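PDB 2FEF: hypothetical protein PA2201 from Pseudomonas aeruginosa, which is of unknown function but probably acts as an immunity protein that protects its bacterium against a PoNe-type DNase toxin. Local coordinates for residues E232-Q235 and A240-K243; T244-L247 and A252-W255; S228-F233 and W255-V260; G272-R275 and H279-G282. All coordinates share one frame; numbering follows the deposited sequence.

Contact 1. Residues E232-Q235 and A240-K243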
loop_
_atom_site.group_PDB
_atom_site.type_symbol
_atom_site.label_atom_id
_atom_site.label_comp_id
_atom_site.label_asym_id
_atom_site.label_seq_id
_atom_site.Cartn_x
_atom_site.Cartn_y
_atom_site.Cartn_z
ATOM N N GLU B 232 -16.057 -30.094 9.420
ATOM C CA GLU B 232 -15.958 -30.087 10.885
ATOM C C GLU B 232 -14.916 -29.108 11.425
ATOM O O GLU B 232 -15.041 -28.589 12.554
ATOM C CB GLU B 232 -15.716 -31.508 11.411
ATOM C CG GLU B 232 -16.977 -32.364 11.270
ATOM C CD GLU B 232 -16.770 -33.854 11.565
ATOM O OE1 GLU B 232 -15.655 -34.290 11.928
ATOM O OE2 GLU B 232 -17.764 -34.602 11.445
ATOM N N PHE B 233 -13.889 -28.856 10.630
ATOM C CA PHE B 233 -12.872 -27.884 11.005
ATOM C C PHE B 233 -13.470 -26.467 10.977
ATOM O O PHE B 233 -13.349 -25.716 11.941
ATOM C CB PHE B 233 -11.675 -27.955 10.046
ATOM C CG PHE B 233 -10.634 -26.901 10.333
ATOM C CD1 PHE B 233 -9.902 -26.955 11.510
ATOM C CD2 PHE B 233 -10.437 -25.837 9.467
ATOM C CE1 PHE B 233 -8.959 -25.971 11.810
ATOM C CE2 PHE B 233 -9.499 -24.842 9.757
ATOM C CZ PHE B 233 -8.745 -24.921 10.924
ATOM N N PHE B 234 -14.138 -26.117 9.878
ATOM C CA PHE B 234 -14.611 -24.748 9.719
ATOM C C PHE B 234 -15.888 -24.497 10.539
ATOM O O PHE B 234 -16.330 -23.359 10.682
ATOM C CB PHE B 234 -14.745 -24.364 8.227
ATOM C CG PHE B 234 -13.418 -24.141 7.544
ATOM C CD1 PHE B 234 -12.608 -23.056 7.897
ATOM C CD2 PHE B 234 -12.969 -25.026 6.543
ATOM C CE1 PHE B 234 -11.345 -22.854 7.258
ATOM C CE2 PHE B 234 -11.759 -24.860 5.917
ATOM C CZ PHE B 234 -10.913 -23.756 6.258
ATOM N N GLN B 235 -16.473 -25.561 11.071
ATOM C CA GLN B 235 -17.575 -25.446 12.013
ATOM C C GLN B 235 -17.115 -25.030 13.422
ATOM O O GLN B 235 -17.920 -24.548 14.227
ATOM C CB GLN B 235 -18.359 -26.748 12.067
ATOM C CG GLN B 235 -19.487 -26.761 11.040
ATOM C CD GLN B 235 -20.203 -28.089 10.925
ATOM O OE1 GLN B 235 -19.703 -29.157 11.342
ATOM N NE2 GLN B 235 -21.393 -28.036 10.337
ATOM N N ALA B 240 -10.974 -21.651 18.369
ATOM C CA ALA B 240 -10.722 -23.090 18.420
ATOM C C ALA B 240 -9.922 -23.591 17.210
ATOM O O ALA B 240 -9.013 -24.409 17.361
ATOM C CB ALA B 240 -12.025 -23.849 18.536
ATOM N N GLN B 241 -10.238 -23.078 16.022
ATOM C CA GLN B 241 -9.500 -23.450 14.817
ATOM C C GLN B 241 -7.996 -23.199 15.003
ATOM O O GLN B 241 -7.145 -24.033 14.628
ATOM C CB GLN B 241 -10.004 -22.648 13.622
ATOM C CG GLN B 241 -11.430 -23.047 13.157
ATOM C CD GLN B 241 -11.912 -22.221 11.963
ATOM O OE1 GLN B 241 -11.113 -21.731 11.176
ATOM N NE2 GLN B 241 -13.225 -22.074 11.832
ATOM N N LYS B 242 -7.684 -22.049 15.596
ATOM C CA LYS B 242 -6.311 -21.639 15.764
ATOM C C LYS B 242 -5.530 -22.444 16.805
ATOM O O LYS B 242 -4.313 -22.575 16.679
ATOM C CB LYS B 242 -6.233 -20.122 15.953
ATOM C CG LYS B 242 -6.403 -19.410 14.591
ATOM C CD LYS B 242 -7.218 -18.114 14.725
ATOM C CE LYS B 242 -8.042 -17.812 13.472
ATOM N NZ LYS B 242 -9.069 -18.879 13.107
ATOM N N LYS B 243 -6.238 -23.017 17.779
ATOM C CA LYS B 243 -5.658 -23.948 18.744
ATOM C C LYS B 243 -5.359 -25.372 18.197
ATOM O O LYS B 243 -4.556 -26.095 18.799
ATOM C CB LYS B 243 -6.531 -24.042 20.006
ATOM C CG LYS B 243 -6.519 -22.804 20.896
ATOM C CD LYS B 243 -5.088 -22.442 21.250
ATOM C CE LYS B 243 -4.976 -21.209 22.082
ATOM N NZ LYS B 243 -3.534 -20.840 22.068
#

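Contact 2. Residues T244-L247 and A252-W255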
loop_
_atom_site.group_PDB
_atom_site.type_symbol
_atom_site.label_atom_id
_atom_site.label_comp_id
_atom_site.label_asym_id
_atom_site.label_seq_id
_atom_site.Cartn_x
_atom_site.Cartn_y
_atom_site.Cartn_z
ATOM N N THR B 244 -5.997 -25.781 17.096
ATOM C CA THR B 244 -5.702 -27.104 16.480
ATOM C C THR B 244 -4.395 -27.088 15.683
ATOM O O THR B 244 -3.868 -26.024 15.369
ATOM C CB THR B 244 -6.845 -27.624 15.539
ATOM O OG1 THR B 244 -6.820 -26.881 14.311
ATOM C CG2 THR B 244 -8.195 -27.489 16.176
ATOM N N ARG B 245 -3.848 -28.252 15.344
ATOM C CA ARG B 245 -2.620 -28.235 14.567
ATOM C C ARG B 245 -2.817 -28.268 13.047
ATOM O O ARG B 245 -1.844 -28.234 12.272
ATOM C CB ARG B 245 -1.599 -29.256 15.095
ATOM C CG ARG B 245 -2.043 -30.652 15.023
ATOM C CD ARG B 245 -1.384 -31.534 16.069
ATOM N NE ARG B 245 -1.696 -32.963 15.880
ATOM C CZ ARG B 245 -2.919 -33.479 15.722
ATOM N NH1 ARG B 245 -3.983 -32.694 15.701
ATOM N NH2 ARG B 245 -3.089 -34.790 15.571
ATOM N N ARG B 246 -4.077 -28.255 12.602
ATOM C CA ARG B 246 -4.330 -28.189 11.175
ATOM C C ARG B 246 -3.680 -26.972 10.488
ATOM O O ARG B 246 -3.771 -25.805 10.936
ATOM C CB ARG B 246 -5.834 -28.245 10.894
ATOM C CG ARG B 246 -6.134 -28.461 9.407
ATOM C CD ARG B 246 -7.426 -27.773 9.116
ATOM N NE ARG B 246 -8.120 -28.071 7.865
ATOM C CZ ARG B 246 -8.066 -27.315 6.770
ATOM N NH1 ARG B 246 -7.281 -26.229 6.688
ATOM N NH2 ARG B 246 -8.852 -27.631 5.745
ATOM N N LEU B 247 -2.984 -27.243 9.392
ATOM C CA LEU B 247 -2.413 -26.170 8.614
ATOM C C LEU B 247 -3.577 -25.386 8.009
ATOM O O LEU B 247 -4.597 -25.962 7.597
ATOM C CB LEU B 247 -1.548 -26.733 7.480
ATOM C CG LEU B 247 -0.745 -25.708 6.659
ATOM C CD1 LEU B 247 0.356 -25.151 7.554
ATOM C CD2 LEU B 247 -0.172 -26.384 5.418
ATOM N N ALA B 252 -3.961 -18.344 0.185
ATOM C CA ALA B 252 -3.968 -19.082 -1.093
ATOM C C ALA B 252 -5.008 -20.204 -1.164
ATOM O O ALA B 252 -5.467 -20.548 -2.236
ATOM C CB ALA B 252 -2.589 -19.651 -1.408
ATOM N N TRP B 253 -5.355 -20.764 -0.012
ATOM C CA TRP B 253 -6.083 -22.063 0.033
ATOM C C TRP B 253 -7.478 -21.869 0.635
ATOM O O TRP B 253 -8.514 -22.240 0.024
ATOM C CB TRP B 253 -5.168 -23.015 0.828
ATOM C CG TRP B 253 -5.699 -24.361 1.242
ATOM C CD1 TRP B 253 -6.670 -25.105 0.640
ATOM C CD2 TRP B 253 -5.256 -25.102 2.363
ATOM N NE1 TRP B 253 -6.853 -26.300 1.321
ATOM C CE2 TRP B 253 -5.991 -26.318 2.386
ATOM C CE3 TRP B 253 -4.312 -24.859 3.374
ATOM C CZ2 TRP B 253 -5.805 -27.281 3.378
ATOM C CZ3 TRP B 253 -4.134 -25.833 4.357
ATOM C CH2 TRP B 253 -4.862 -27.020 4.334
ATOM N N GLY B 254 -7.505 -21.248 1.814
ATOM C CA GLY B 254 -8.746 -20.822 2.473
ATOM C C GLY B 254 -9.739 -21.957 2.716
ATOM O O GLY B 254 -9.404 -23.002 3.295
ATOM N N TRP B 255 -10.960 -21.734 2.244
ATOM C CA TRP B 255 -12.109 -22.622 2.441
ATOM C C TRP B 255 -12.043 -23.917 1.624
ATOM O O TRP B 255 -12.721 -24.891 1.932
ATOM C CB TRP B 255 -13.326 -21.813 1.996
ATOM C CG TRP B 255 -14.692 -22.408 2.110
ATOM C CD1 TRP B 255 -15.424 -22.983 1.121
ATOM C CD2 TRP B 255 -15.505 -22.401 3.273
ATOM N NE1 TRP B 255 -16.656 -23.342 1.592
ATOM C CE2 TRP B 255 -16.738 -22.984 2.922
ATOM C CE3 TRP B 255 -15.319 -21.935 4.580
ATOM C CZ2 TRP B 255 -17.772 -23.147 3.842
ATOM C CZ3 TRP B 255 -16.359 -22.086 5.492
ATOM C CH2 TRP B 255 -17.567 -22.690 5.118
HETATM O O HOH W 1 -8.214 -25.145 4.131
#

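Contact 3. Residues S228-F233 and W255-V260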
loop_
_atom_site.group_PDB
_atom_site.type_symbol
_atom_site.label_atom_id
_atom_site.label_comp_id
_atom_site.label_asym_id
_atom_site.label_seq_id
_atom_site.Cartn_x
_atom_site.Cartn_y
_atom_site.Cartn_z
ATOM N N SER B 228 -14.380 -34.345 7.781
ATOM C CA SER B 228 -13.613 -34.127 8.990
ATOM C C SER B 228 -12.600 -32.990 8.860
ATOM O O SER B 228 -12.451 -32.198 9.796
ATOM C CB SER B 228 -12.936 -35.423 9.437
ATOM O OG SER B 228 -11.748 -35.668 8.707
ATOM N N GLN B 229 -11.927 -32.874 7.710
ATOM C CA GLN B 229 -10.864 -31.881 7.619
ATOM C C GLN B 229 -11.317 -30.518 7.098
ATOM O O GLN B 229 -10.576 -29.539 7.194
ATOM C CB GLN B 229 -9.636 -32.424 6.841
ATOM C CG GLN B 229 -8.993 -33.709 7.439
ATOM C CD GLN B 229 -8.701 -33.578 8.914
ATOM O OE1 GLN B 229 -8.047 -32.616 9.355
ATOM N NE2 GLN B 229 -9.210 -34.526 9.698
ATOM N N TYR B 230 -12.546 -30.451 6.569
ATOM C CA TYR B 230 -13.048 -29.189 6.046
ATOM C C TYR B 230 -14.298 -28.814 6.805
ATOM O O TYR B 230 -14.267 -27.873 7.567
ATOM C CB TYR B 230 -13.294 -29.245 4.531
ATOM C CG TYR B 230 -12.010 -29.140 3.784
ATOM C CD1 TYR B 230 -11.205 -30.265 3.573
ATOM C CD2 TYR B 230 -11.533 -27.889 3.372
ATOM C CE1 TYR B 230 -9.955 -30.146 2.929
ATOM C CE2 TYR B 230 -10.304 -27.763 2.714
ATOM C CZ TYR B 230 -9.523 -28.883 2.510
ATOM O OH TYR B 230 -8.332 -28.730 1.857
ATOM N N ARG B 231 -15.380 -29.589 6.645
ATOM C CA ARG B 231 -16.644 -29.182 7.220
ATOM C C ARG B 231 -16.578 -29.066 8.745
ATOM O O ARG B 231 -16.990 -28.041 9.279
ATOM C CB ARG B 231 -17.817 -30.068 6.757
ATOM C CG ARG B 231 -19.175 -29.517 7.235
ATOM C CD ARG B 231 -20.342 -30.273 6.665
ATOM N NE ARG B 231 -21.454 -30.313 7.625
ATOM C CZ ARG B 231 -22.358 -31.291 7.719
ATOM N NH1 ARG B 231 -22.328 -32.345 6.896
ATOM N NH2 ARG B 231 -23.301 -31.213 8.649
ATOM N N GLU B 232 -16.057 -30.094 9.420
ATOM C CA GLU B 232 -15.958 -30.087 10.885
ATOM C C GLU B 232 -14.916 -29.108 11.425
ATOM O O GLU B 232 -15.041 -28.589 12.554
ATOM C CB GLU B 232 -15.716 -31.508 11.411
ATOM C CG GLU B 232 -16.977 -32.364 11.270
ATOM C CD GLU B 232 -16.770 -33.854 11.565
ATOM O OE1 GLU B 232 -15.655 -34.290 11.928
ATOM O OE2 GLU B 232 -17.764 -34.602 11.445
ATOM N N PHE B 233 -13.889 -28.856 10.630
ATOM C CA PHE B 233 -12.872 -27.884 11.005
ATOM C C PHE B 233 -13.470 -26.467 10.977
ATOM O O PHE B 233 -13.349 -25.716 11.941
ATOM C CB PHE B 233 -11.675 -27.955 10.046
ATOM C CG PHE B 233 -10.634 -26.901 10.333
ATOM C CD1 PHE B 233 -9.902 -26.955 11.510
ATOM C CD2 PHE B 233 -10.437 -25.837 9.467
ATOM C CE1 PHE B 233 -8.959 -25.971 11.810
ATOM C CE2 PHE B 233 -9.499 -24.842 9.757
ATOM C CZ PHE B 233 -8.745 -24.921 10.924
ATOM N N TRP B 255 -10.960 -21.734 2.244
ATOM C CA TRP B 255 -12.109 -22.622 2.441
ATOM C C TRP B 255 -12.043 -23.917 1.624
ATOM O O TRP B 255 -12.721 -24.891 1.932
ATOM C CB TRP B 255 -13.326 -21.813 1.996
ATOM C CG TRP B 255 -14.692 -22.408 2.110
ATOM C CD1 TRP B 255 -15.424 -22.983 1.121
ATOM C CD2 TRP B 255 -15.505 -22.401 3.273
ATOM N NE1 TRP B 255 -16.656 -23.342 1.592
ATOM C CE2 TRP B 255 -16.738 -22.984 2.922
ATOM C CE3 TRP B 255 -15.319 -21.935 4.580
ATOM C CZ2 TRP B 255 -17.772 -23.147 3.842
ATOM C CZ3 TRP B 255 -16.359 -22.086 5.492
ATOM C CH2 TRP B 255 -17.567 -22.690 5.118
ATOM N N TRP B 256 -11.243 -23.917 0.562
ATOM C CA TRP B 256 -11.439 -24.871 -0.530
ATOM C C TRP B 256 -10.625 -26.142 -0.441
ATOM O O TRP B 256 -9.419 -26.105 -0.314
ATOM C CB TRP B 256 -11.170 -24.165 -1.878
ATOM C CG TRP B 256 -12.093 -22.996 -1.994
ATOM C CD1 TRP B 256 -11.767 -21.670 -1.908
ATOM C CD2 TRP B 256 -13.504 -23.062 -2.136
ATOM N NE1 TRP B 256 -12.902 -20.907 -1.986
ATOM C CE2 TRP B 256 -13.986 -21.735 -2.139
ATOM C CE3 TRP B 256 -14.417 -24.126 -2.248
ATOM C CZ2 TRP B 256 -15.336 -21.428 -2.260
ATOM C CZ3 TRP B 256 -15.767 -23.825 -2.363
ATOM C CH2 TRP B 256 -16.216 -22.487 -2.373
ATOM N N ALA B 257 -11.311 -27.277 -0.569
ATOM C CA ALA B 257 -10.640 -28.558 -0.729
ATOM C C ALA B 257 -10.121 -28.690 -2.147
ATOM O O ALA B 257 -10.617 -29.498 -2.928
ATOM C CB ALA B 257 -11.630 -29.727 -0.416
HETATM N N MSE B 258 -9.081 -27.921 -2.455
HETATM C CA MSE B 258 -8.469 -27.863 -3.795
HETATM C C MSE B 258 -7.816 -29.167 -4.142
HETATM O O MSE B 258 -7.799 -29.556 -5.307
HETATM C CB MSE B 258 -7.323 -26.835 -3.739
HETATM C CG MSE B 258 -7.855 -25.500 -3.612
HETATM SE SE MSE B 258 -6.319 -24.267 -3.642
HETATM C CE MSE B 258 -7.466 -22.726 -3.542
ATOM N N GLU B 259 -7.256 -29.834 -3.128
ATOM C CA GLU B 259 -6.599 -31.113 -3.347
ATOM C C GLU B 259 -7.603 -32.205 -3.789
ATOM O O GLU B 259 -7.363 -32.894 -4.777
ATOM C CB GLU B 259 -5.748 -31.552 -2.144
ATOM C CG GLU B 259 -6.418 -32.128 -0.863
ATOM C CD GLU B 259 -7.276 -31.156 -0.089
ATOM O OE1 GLU B 259 -8.233 -30.608 -0.686
ATOM O OE2 GLU B 259 -7.094 -31.006 1.139
ATOM N N VAL B 260 -8.699 -32.334 -3.061
ATOM C CA VAL B 260 -9.754 -33.330 -3.398
ATOM C C VAL B 260 -10.347 -33.026 -4.786
ATOM O O VAL B 260 -10.545 -33.932 -5.615
ATOM C CB VAL B 260 -10.873 -33.370 -2.328
ATOM C CG1 VAL B 260 -11.940 -34.458 -2.650
ATOM C CG2 VAL B 260 -10.291 -33.620 -0.952
#

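Contact 4. Residues G272-R275 and H279-G282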
loop_
_atom_site.group_PDB
_atom_site.type_symbol
_atom_site.label_atom_id
_atom_site.label_comp_id
_atom_site.label_asym_id
_atom_site.label_seq_id
_atom_site.Cartn_x
_atom_site.Cartn_y
_atom_site.Cartn_z
ATOM N N GLY B 272 -19.835 -37.636 -7.498
ATOM C CA GLY B 272 -21.113 -37.172 -6.986
ATOM C C GLY B 272 -21.195 -37.076 -5.463
ATOM O O GLY B 272 -21.722 -36.098 -4.923
ATOM N N VAL B 273 -20.680 -38.075 -4.763
ATOM C CA VAL B 273 -20.704 -38.066 -3.298
ATOM C C VAL B 273 -19.985 -36.825 -2.718
ATOM O O VAL B 273 -20.406 -36.260 -1.692
ATOM C CB VAL B 273 -20.155 -39.396 -2.701
ATOM C CG1 VAL B 273 -18.664 -39.594 -2.951
ATOM C CG2 VAL B 273 -20.518 -39.519 -1.213
ATOM N N LEU B 274 -18.968 -36.356 -3.429
ATOM C CA LEU B 274 -18.187 -35.231 -2.921
ATOM C C LEU B 274 -18.835 -33.861 -3.173
ATOM O O LEU B 274 -18.508 -32.869 -2.508
ATOM C CB LEU B 274 -16.779 -35.277 -3.506
ATOM C CG LEU B 274 -16.049 -36.618 -3.384
ATOM C CD1 LEU B 274 -14.715 -36.463 -4.053
ATOM C CD2 LEU B 274 -15.905 -37.052 -1.914
ATOM N N ARG B 275 -19.750 -33.798 -4.135
ATOM C CA ARG B 275 -20.394 -32.519 -4.489
ATOM C C ARG B 275 -21.332 -31.995 -3.410
ATOM O O ARG B 275 -21.696 -30.809 -3.416
ATOM C CB ARG B 275 -21.131 -32.653 -5.830
ATOM C CG ARG B 275 -20.127 -32.908 -6.913
ATOM C CD ARG B 275 -20.567 -32.452 -8.252
ATOM N NE ARG B 275 -19.472 -32.680 -9.173
ATOM C CZ ARG B 275 -19.242 -31.977 -10.270
ATOM N NH1 ARG B 275 -20.039 -30.967 -10.594
ATOM N NH2 ARG B 275 -18.177 -32.277 -11.025
ATOM N N HIS B 279 -17.197 -27.363 0.366
ATOM C CA HIS B 279 -15.762 -27.090 0.179
ATOM C C HIS B 279 -15.208 -27.676 -1.125
ATOM O O HIS B 279 -14.056 -27.445 -1.462
ATOM C CB HIS B 279 -14.972 -27.608 1.388
ATOM C CG HIS B 279 -15.472 -27.068 2.704
ATOM N ND1 HIS B 279 -15.018 -25.883 3.256
ATOM C CD2 HIS B 279 -16.429 -27.528 3.543
ATOM C CE1 HIS B 279 -15.662 -25.655 4.388
ATOM N NE2 HIS B 279 -16.510 -26.643 4.591
ATOM N N TYR B 280 -16.024 -28.433 -1.858
ATOM C CA TYR B 280 -15.589 -29.099 -3.081
ATOM C C TYR B 280 -15.864 -28.200 -4.290
ATOM O O TYR B 280 -16.950 -27.610 -4.425
ATOM C CB TYR B 280 -16.383 -30.437 -3.246
ATOM C CG TYR B 280 -15.904 -31.320 -4.379
ATOM C CD1 TYR B 280 -14.721 -32.054 -4.265
ATOM C CD2 TYR B 280 -16.648 -31.439 -5.565
ATOM C CE1 TYR B 280 -14.273 -32.854 -5.304
ATOM C CE2 TYR B 280 -16.217 -32.251 -6.607
ATOM C CZ TYR B 280 -15.025 -32.971 -6.466
ATOM O OH TYR B 280 -14.591 -33.773 -7.506
ATOM N N LEU B 281 -14.939 -28.156 -5.230
ATOM C CA LEU B 281 -15.107 -27.261 -6.389
ATOM C C LEU B 281 -15.603 -28.016 -7.618
ATOM O O LEU B 281 -14.928 -28.055 -8.661
ATOM C CB LEU B 281 -13.757 -26.557 -6.675
ATOM C CG LEU B 281 -13.378 -25.570 -5.558
ATOM C CD1 LEU B 281 -11.845 -25.319 -5.572
ATOM C CD2 LEU B 281 -14.163 -24.279 -5.743
ATOM N N GLY B 282 -16.807 -28.581 -7.503
ATOM C CA GLY B 282 -17.412 -29.347 -8.599
ATOM C C GLY B 282 -17.473 -28.610 -9.923
ATOM O O GLY B 282 -17.228 -29.212 -10.959
#

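Contact 1. Residues E232-Q235 and A240-K243
Phe233 and Gln241 bring the two backbones to their closest approach, 6.7 Å from CA to CA, where the last turn of helix 223-234 meets the short helix 238-243. Two consecutive helices of an all-helical protein are joined through a short bend: four residues separate the segments, and across the bend one glutamine is laid against a pair of consecutive phenylalanines. Gln241 does all the touching from its side. Its chain runs extended beyond CG (chi2 180°), which carries the amide past the Phe233 ring and on toward Phe234. On the way CG passes over one face of Phe233 in a CH-pi contact, 4.2 Å from the ring centroid and displaced toward the rim, while CB sits 3.7 Å from CZ of the same ring. The Phe233 carbonyl oxygen reaches Gln241 CG as well, at 3.5 Å, so this methylene touches both the ring and the carbonyl of Phe233. Phe233 is turned to meet it by a chi1 of 176°, with CG anti to its own backbone N. The two phenyl rings also fit each other: the CD2 corner of Phe233 stands over the centre of the Phe234 face, and CE2 of Phe234 lies in the plane of the Phe233 ring at its edge. Beyond the segments, Arg246 makes a cation-pi contact with Phe233, and the Phe234 ring meets those of Trp255 and His279. The Gln241 amide gives its NE2 hydrogen bond to Leu236 O, inside the connecting turn, and its OE1 lies 3.8 Å from CD1 of Phe234, the amide nearly perpendicular to that ring.

Contact 2. Residues T244-L247 and A252-W255
Trp253 is met at the outer end of its indole by two neighbours, Arg246 and Leu247. The apolar part falls to Leu247, whose CG lies 4.1 Å from CZ3 of the tryptophan; the main chain comes closer still, with Leu247 O 3.3 Å from that same CZ3. The cationic group is placed differently. The Arg246 guanidinium is inclined by only 14° to the indole plane and comes in from the opposite direction, lying in a nearly parallel layer above the ring and shifted toward its outer rim, NH1 3.5 Å from Trp253 CH2. Both segments belong to the long irregular connection between helices 238-243 and 258-267, and the contact draws its two limbs together, with Leu247 and Trp253 both resting on Pro147 of helix 146-158. Hydrogen bonding supplies the rest. Arg246 NH1 reaches the carbonyl oxygen of the next residue, Leu247 O, in a weak bond of 2.8 Å bent to 128° at the hydrogen. The same NH1 donates to a water 2.9 Å away, in the guanidinium plane, and that water in turn donates to Gly254 O at 2.6 Å, linking the limbs while sitting over the centre of one indole face. Farther back along the arginine, NE is bound by Gln229 O, and Tyr230 makes a cation-pi contact with the guanidinium. At the other end of the indole, Trp253 NE1 is hydrogen-bonded to the hydroxyl of Tyr230.

Contact 3. Residues S228-F233 and W255-V260
Tyr230 points from helix 223-234 straight at the start of helix 258-267 and carries nearly the whole contact, presenting one face of its ring to Ala257 and its hydroxyl to Glu259. The methyl of Ala257 stands almost on the ring normal: CB is 3.7 Å from the centroid, a CH-pi contact over the centre of the face. Ala257 CA is closer yet to the rim, 3.4 Å from Tyr230 CZ. The Glu259 side chain runs to meet the tyrosine head-on, its carboxylate turned 79° to the ring. OE2 lies in the ring plane at its edge and accepts the hydroxyl proton of Tyr230 in a 2.7 Å bond, taken on the syn side. To get there the glutamate chain doubles back, with CG between the backbone N and the carbonyl carbon (chi1 76°) and a bend at chi2. The fold places this meeting at a helix start: Ala257 is both the N-cap of helix 258-267 and the centre of an inverse gamma turn, and Glu259 sits in the first turn. There its OE1 accepts the amide of Val260 at 3.0 Å, met on the anti side, so the carboxylate is gripped through both oxygens. OE2 has a further partner in Tyr225 OH, a turn earlier on the helix that carries Tyr230. On the other flank of the ring, Trp255 O lies near the ring plane at the edge, 3.5 Å from Tyr230 CD2.

Contact 4. Residues G272-R275 and H279-G282
Leu274 and Tyr280 make the close-fitting half of this contact. The leucine CB stands over the centre of the tyrosine ring, 3.9 Å from the centroid and 11° off its normal, a CH-pi contact, while Leu274 CD1 continues outward to meet Tyr280 CE1 at 3.8 Å. The Leu274 carbonyl fits against the root of the same side chain, its oxygen 3.3 Å from Tyr280 CB. Tyr280 reaches this place with CG anti to its backbone N (chi1 -172°), and its hydroxyl is bonded to Asp271 OD2. Toward solvent the fit is looser. Arg275, extended from CG to NE, passes the far rim of the ring with CG 4.0 Å from Tyr280 CE2, then lays one guanidinium face on Gly282, whose CA lies 3.6 Å above the centre of that plane. Having no side chain, Gly282 admits this flat approach. Its carbonyl oxygen is 3.2 Å from Arg275 NH2, but at a poor angle for a hydrogen bond; the charge is instead held by salt bridges from NE to Asp271 and from NH2 to Asp286. Asp271 thus ties the arginine and the tyrosine together. The contact folds the short helix 272-275 back onto the N-terminal end of helix 282-292, for which Leu281 is the N-cap; Leu274 also packs on Leu226 of helix 223-234, and both Leu274 and Tyr280 pack on Val260 of helix 258-267.

Overall arrangement
Following the chain, helix 223-234 comes first and serves contacts 1 and 3. Contact 1 closes the short turn into helix 238-243, and contact 2 closes the next loop, beginning directly where contact 1 ends. Both lie within the longer span of contact 3, which brings the start of helix 258-267 back to helix 223-234. Contact 4 follows in series, closing the turn between helices 272-275 and 282-292. Side chains and backbone cross-link them: Phe234 packs against Gly254 O, joining contacts 1 and 2, while His279 ties contact 4 back through Trp255 O and the Ala257 amide. Together they knit the helices of the C-terminal, PoNi-family region.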